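Side-chain contacts in tartronate semialdehyde reductase (Salmonella typhimurium, PDB 1VPD), which probably reduces tartronate semialdehyde to D-glycerate with NADH or NADPH, the last step in breaking galactarate down to D-glycerate: residues R230-G235 against L285-E290; N247-S252 against A257-T262. One frame throughout, in Å; residues are numbered along the deposited sequence.

Contact 1 of 2, residues R230-G235 against L285-E290; sequences RNFKPG and LACYYE
Arg-230 and Glu-290 meet in a bidentate salt bridge, each terminal nitrogen of the guanidinium taking one carboxylate oxygen. The NH1 of Arg-230 lies 2.8 Å from OE2 of Glu-290, on that oxygen's syn lone pair, while NH2 of Arg-230 reaches OE1 of Glu-290 at 2.9 Å in an almost straight bond (176°). The two planes are nearly coplanar, 30° apart; gripped at two atoms on each side, neither group can turn without losing a bond. Arg-230 gets there with its chain bent at chi2 and chi3, whereas Glu-290 comes to meet it extended beyond CG. OE2 also accepts from the backbone N of Val-297, which ties the pair to the C-terminal tail.

The second interaction is sulfur-aromatic. SG of Cys-287 sits over one face of the Phe-232 ring, 3.9 Å from its centroid and displaced toward the rim, with CZ of Phe-232 closest at 3.5 Å. CZ of Phe-232 also lies 3.8 Å above the guanidinium plane of Arg-230, over its centre, so the ring's edge meets the guanidinium face and links the sulfur contact to the salt bridge.

Arg-230 has positive phi and closes helix 218-228 in a Schellman motif. The salt bridge and the sulfur contact fasten the loop leading on to helix 238-255 to helix 285-293, whose Ala-286 packs on helices 170-198 and 218-228 in the all-helical C-terminal domain.

Contact 2 of 2, residues N247-S252 against A257-T262; sequences NALDTS and AQLPLT
Across the turn between helix 238-255 and helix 260-274, the backbone N of Ala-257 donates to the carbonyl O of Ser-252 at 3.0 Å, joining the end of 247-252 to the start of 257-262. The motif is an alpha-alpha hairpin, two successive helices joined by a tight turn, in the helical C-terminal domain of this dehydrogenase family, with Leu-259 at the N-cap position of the second helix.

Leu-259 is the main apolar side chain of the junction. Its CD2 meets the first helix, 4.0 Å from CB of Ala-248 and 3.9 Å from CD2 of Leu-249, and also rests against the carbonyl O of Ala-248, which is engaged as the helical acceptor for the N of Ser-252. Both methyls of Leu-259 touch CB of Ser-252, and CD1 also approaches OG of Ser-252 (3.8 Å). One turn further along the second helix, CG2 of Thr-262 passes CG of Leu-249 at 4.2 Å, the two side chains running in opposite directions. With CG2 anti to the backbone N, Thr-262 presents its methyl, not OG1, to Leu-249. Helix 170-198 backs the hairpin through Leu-176, which Thr-251 touches, and Val-180, which Thr-262 touches; Lys-175, the predicted active-site residue, has its side chain about 9 Å from that of Ala-248.

The hydrogen bonds across the contact lie at the turn end. With OG anti to its backbone N (chi1 -172°), Ser-252 places its hydroxyl beside Ala-257, 3.3 Å from OG to the carbonyl C. A water 2.7 Å from OG of Ser-252 donates to the carbonyl O of Ala-257.

Contacts 1 and 2 illustrate how one helical domain can be closed at different ranges. Their centres are 23 Å apart and they do not touch; both are only partly buried, at similar distances from the middle of the chain. Contact 1 bridges 50 residues and relies on charge and sulfur-aromatic packing to hold a loop against a helix, while contact 2 joins consecutive helices across a short turn, mostly through aliphatic groups, with a backbone bond and a water at the end closed by the turn. Helix 238-255 connects them in sequence, since the loop of 230-235 leads into it, and both sites have neighbours on the long helix 170-198.

Contact 1 of 2, residues R230-G235 against L285-E290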
loop_
_atom_site.group_PDB
_atom_site.type_symbol
_atom_site.label_atom_id
_atom_site.label_comp_id
_atom_site.label_asym_id
_atom_site.label_seq_id
_atom_site.Cartn_x
_atom_site.Cartn_y
_atom_site.Cartn_z
ATOM N N ARG A 230 13.419 -11.820 14.556
ATOM C CA ARG A 230 13.831 -12.416 13.288
ATOM C C ARG A 230 12.608 -12.809 12.452
ATOM O O ARG A 230 12.623 -13.818 11.738
ATOM C CB ARG A 230 14.778 -13.607 13.504
ATOM C CG ARG A 230 15.833 -13.402 14.615
ATOM C CD ARG A 230 16.625 -12.082 14.469
ATOM N NE ARG A 230 17.379 -12.049 13.232
ATOM C CZ ARG A 230 17.967 -10.958 12.734
ATOM N NH1 ARG A 230 17.850 -9.793 13.355
ATOM N NH2 ARG A 230 18.688 -11.046 11.633
ATOM N N ASN A 231 11.558 -12.011 12.559
ATOM C CA ASN A 231 10.347 -12.205 11.773
ATOM C C ASN A 231 10.326 -11.218 10.612
ATOM O O ASN A 231 9.989 -10.056 10.807
ATOM C CB ASN A 231 9.125 -11.990 12.639
ATOM C CG ASN A 231 7.830 -12.005 11.844
ATOM O OD1 ASN A 231 7.775 -12.488 10.697
ATOM N ND2 ASN A 231 6.788 -11.438 12.431
ATOM N N PHE A 232 10.688 -11.692 9.422
ATOM C CA PHE A 232 10.708 -10.842 8.220
ATOM C C PHE A 232 9.643 -11.257 7.210
ATOM O O PHE A 232 9.783 -11.035 6.000
ATOM C CB PHE A 232 12.103 -10.850 7.600
ATOM C CG PHE A 232 13.185 -10.409 8.557
ATOM C CD1 PHE A 232 13.333 -9.078 8.876
ATOM C CD2 PHE A 232 14.061 -11.333 9.134
ATOM C CE1 PHE A 232 14.342 -8.668 9.753
ATOM C CE2 PHE A 232 15.043 -10.932 10.011
ATOM C CZ PHE A 232 15.191 -9.609 10.322
ATOM N N LYS A 233 8.567 -11.852 7.702
ATOM C CA LYS A 233 7.454 -12.254 6.851
ATOM C C LYS A 233 6.594 -11.055 6.439
ATOM O O LYS A 233 6.157 -10.285 7.282
ATOM C CB LYS A 233 6.565 -13.250 7.602
ATOM C CG LYS A 233 5.434 -13.823 6.762
ATOM C CD LYS A 233 4.456 -14.669 7.590
ATOM C CE LYS A 233 3.369 -15.259 6.686
ATOM N NZ LYS A 233 2.434 -16.107 7.467
ATOM N N PRO A 234 6.326 -10.888 5.150
ATOM C CA PRO A 234 5.430 -9.796 4.736
ATOM C C PRO A 234 4.015 -9.991 5.287
ATOM O O PRO A 234 3.548 -11.128 5.371
ATOM C CB PRO A 234 5.415 -9.876 3.209
ATOM C CG PRO A 234 6.426 -10.829 2.826
ATOM C CD PRO A 234 6.849 -11.644 4.014
ATOM N N GLY A 235 3.341 -8.923 5.675
ATOM C CA GLY A 235 3.885 -7.572 5.696
ATOM C C GLY A 235 3.955 -6.970 4.300
ATOM O O GLY A 235 3.141 -7.287 3.420
ATOM N N LEU A 285 15.295 -4.343 5.808
ATOM C CA LEU A 285 16.321 -3.319 5.675
ATOM C C LEU A 285 17.317 -3.419 6.810
ATOM O O LEU A 285 18.492 -3.107 6.642
ATOM C CB LEU A 285 15.700 -1.923 5.693
ATOM C CG LEU A 285 15.400 -1.233 4.393
ATOM C CD1 LEU A 285 14.521 -0.028 4.679
ATOM C CD2 LEU A 285 16.689 -0.826 3.685
ATOM N N ALA A 286 16.879 -3.872 7.986
ATOM C CA ALA A 286 17.807 -4.096 9.102
ATOM C C ALA A 286 18.930 -5.062 8.746
ATOM O O ALA A 286 20.072 -4.870 9.182
ATOM C CB ALA A 286 17.065 -4.578 10.353
ATOM N N CYS A 287 18.616 -6.071 7.937
ATOM C CA CYS A 287 19.594 -7.083 7.550
ATOM C C CYS A 287 20.737 -6.498 6.712
ATOM O O CYS A 287 21.863 -6.986 6.773
ATOM C CB CYS A 287 18.923 -8.263 6.847
ATOM S SG CYS A 287 17.528 -8.964 7.751
ATOM N N TYR A 288 20.455 -5.440 5.936
ATOM C CA TYR A 288 21.501 -4.735 5.212
ATOM C C TYR A 288 22.546 -4.194 6.183
ATOM O O TYR A 288 23.751 -4.397 6.015
ATOM C CB TYR A 288 20.883 -3.601 4.372
ATOM C CG TYR A 288 21.896 -2.730 3.672
ATOM C CD1 TYR A 288 22.384 -3.071 2.419
ATOM C CD2 TYR A 288 22.366 -1.558 4.252
ATOM C CE1 TYR A 288 23.331 -2.272 1.763
ATOM C CE2 TYR A 288 23.316 -0.770 3.616
ATOM C CZ TYR A 288 23.796 -1.132 2.371
ATOM O OH TYR A 288 24.710 -0.347 1.724
ATOM N N TYR A 289 22.076 -3.490 7.197
ATOM C CA TYR A 289 22.960 -2.947 8.212
ATOM C C TYR A 289 23.667 -4.046 9.014
ATOM O O TYR A 289 24.849 -3.918 9.332
ATOM C CB TYR A 289 22.173 -2.072 9.156
ATOM C CG TYR A 289 21.842 -0.711 8.584
ATOM C CD1 TYR A 289 22.714 0.352 8.743
ATOM C CD2 TYR A 289 20.674 -0.500 7.867
ATOM C CE1 TYR A 289 22.431 1.596 8.212
ATOM C CE2 TYR A 289 20.368 0.754 7.338
ATOM C CZ TYR A 289 21.247 1.797 7.527
ATOM O OH TYR A 289 20.945 3.043 7.029
ATOM N N GLU A 290 22.943 -5.116 9.354
ATOM C CA GLU A 290 23.546 -6.226 10.094
ATOM C C GLU A 290 24.714 -6.831 9.334
ATOM O O GLU A 290 25.746 -7.183 9.908
ATOM C CB GLU A 290 22.496 -7.308 10.360
ATOM C CG GLU A 290 21.440 -6.890 11.356
ATOM C CD GLU A 290 20.347 -7.925 11.558
ATOM O OE1 GLU A 290 20.053 -8.717 10.621
ATOM O OE2 GLU A 290 19.767 -7.910 12.659
#

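Contact 2 of 2, residues N247-S252 against A257-T262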
loop_
_atom_site.group_PDB
_atom_site.type_symbol
_atom_site.label_atom_id
_atom_site.label_comp_id
_atom_site.label_asym_id
_atom_site.label_seq_id
_atom_site.Cartn_x
_atom_site.Cartn_y
_atom_site.Cartn_z
ATOM N N ASN A 247 9.151 5.107 -8.181
ATOM C CA ASN A 247 8.165 6.121 -8.517
ATOM C C ASN A 247 8.467 7.469 -7.850
ATOM O O ASN A 247 8.344 8.520 -8.493
ATOM C CB ASN A 247 6.756 5.637 -8.167
ATOM C CG ASN A 247 6.281 4.515 -9.085
ATOM O OD1 ASN A 247 6.809 4.326 -10.212
ATOM N ND2 ASN A 247 5.256 3.782 -8.642
ATOM N N ALA A 248 8.903 7.433 -6.587
ATOM C CA ALA A 248 9.236 8.667 -5.873
ATOM C C ALA A 248 10.401 9.387 -6.537
ATOM O O ALA A 248 10.371 10.605 -6.742
ATOM C CB ALA A 248 9.524 8.390 -4.420
ATOM N N LEU A 249 11.423 8.626 -6.900
ATOM C CA LEU A 249 12.598 9.191 -7.557
ATOM C C LEU A 249 12.251 9.728 -8.935
ATOM O O LEU A 249 12.705 10.812 -9.306
ATOM C CB LEU A 249 13.707 8.138 -7.634
ATOM C CG LEU A 249 14.382 7.887 -6.283
ATOM C CD1 LEU A 249 15.045 6.520 -6.275
ATOM C CD2 LEU A 249 15.399 8.935 -5.940
ATOM N N ASP A 250 11.422 9.003 -9.682
ATOM C CA ASP A 250 10.974 9.464 -10.995
ATOM C C ASP A 250 10.220 10.792 -10.860
ATOM O O ASP A 250 10.462 11.730 -11.620
ATOM C CB ASP A 250 10.050 8.455 -11.662
ATOM C CG ASP A 250 10.779 7.243 -12.237
ATOM O OD1 ASP A 250 12.038 7.229 -12.339
ATOM O OD2 ASP A 250 10.119 6.257 -12.639
ATOM N N THR A 251 9.328 10.869 -9.879
ATOM C CA THR A 251 8.574 12.110 -9.676
ATOM C C THR A 251 9.504 13.253 -9.287
ATOM O O THR A 251 9.401 14.355 -9.823
ATOM C CB THR A 251 7.487 11.885 -8.659
ATOM O OG1 THR A 251 6.507 11.003 -9.217
ATOM C CG2 THR A 251 6.750 13.179 -8.380
ATOM N N SER A 252 10.433 12.982 -8.380
ATOM C CA SER A 252 11.415 13.986 -7.954
ATOM C C SER A 252 12.241 14.498 -9.133
ATOM O O SER A 252 12.476 15.701 -9.269
ATOM C CB SER A 252 12.315 13.414 -6.869
ATOM O OG SER A 252 13.147 14.398 -6.297
ATOM N N ALA A 257 12.684 18.073 -7.397
ATOM C CA ALA A 257 12.790 18.029 -5.949
ATOM C C ALA A 257 14.187 17.470 -5.567
ATOM O O ALA A 257 15.121 17.501 -6.381
ATOM C CB ALA A 257 11.639 17.238 -5.342
ATOM N N GLN A 258 14.352 17.054 -4.325
ATOM C CA GLN A 258 15.667 16.730 -3.772
ATOM C C GLN A 258 15.525 15.488 -2.882
ATOM O O GLN A 258 14.973 15.553 -1.781
ATOM C CB GLN A 258 16.148 17.939 -2.963
ATOM C CG GLN A 258 17.507 17.809 -2.333
ATOM C CD GLN A 258 18.646 17.539 -3.321
ATOM O OE1 GLN A 258 18.644 17.995 -4.508
ATOM N NE2 GLN A 258 19.633 16.829 -2.834
ATOM N N LEU A 259 16.010 14.348 -3.377
ATOM C CA LEU A 259 15.725 13.052 -2.758
ATOM C C LEU A 259 16.999 12.245 -2.426
ATOM O O LEU A 259 17.086 11.051 -2.736
ATOM C CB LEU A 259 14.768 12.248 -3.655
ATOM C CG LEU A 259 13.433 11.885 -3.011
ATOM C CD1 LEU A 259 12.577 13.145 -2.769
ATOM C CD2 LEU A 259 12.673 10.852 -3.837
ATOM N N PRO A 260 17.961 12.854 -1.732
ATOM C CA PRO A 260 19.217 12.145 -1.434
ATOM C C PRO A 260 19.071 10.912 -0.549
ATOM O O PRO A 260 19.722 9.872 -0.819
ATOM C CB PRO A 260 20.077 13.215 -0.744
ATOM C CG PRO A 260 19.062 14.190 -0.148
ATOM C CD PRO A 260 17.957 14.228 -1.183
ATOM N N LEU A 261 18.267 10.999 0.505
ATOM C CA LEU A 261 18.191 9.864 1.440
ATOM C C LEU A 261 17.431 8.695 0.806
ATOM O O LEU A 261 17.835 7.544 0.937
ATOM C CB LEU A 261 17.608 10.283 2.775
ATOM C CG LEU A 261 18.389 11.403 3.471
ATOM C CD1 LEU A 261 17.671 11.754 4.765
ATOM C CD2 LEU A 261 19.846 11.038 3.768
ATOM N N THR A 262 16.368 9.005 0.076
ATOM C CA THR A 262 15.617 8.015 -0.686
ATOM C C THR A 262 16.519 7.356 -1.727
ATOM O O THR A 262 16.507 6.129 -1.889
ATOM C CB THR A 262 14.391 8.674 -1.368
ATOM O OG1 THR A 262 13.476 9.181 -0.387
ATOM C CG2 THR A 262 13.620 7.662 -2.162
HETATM O O HOH W 1 15.514 14.923 -7.373
#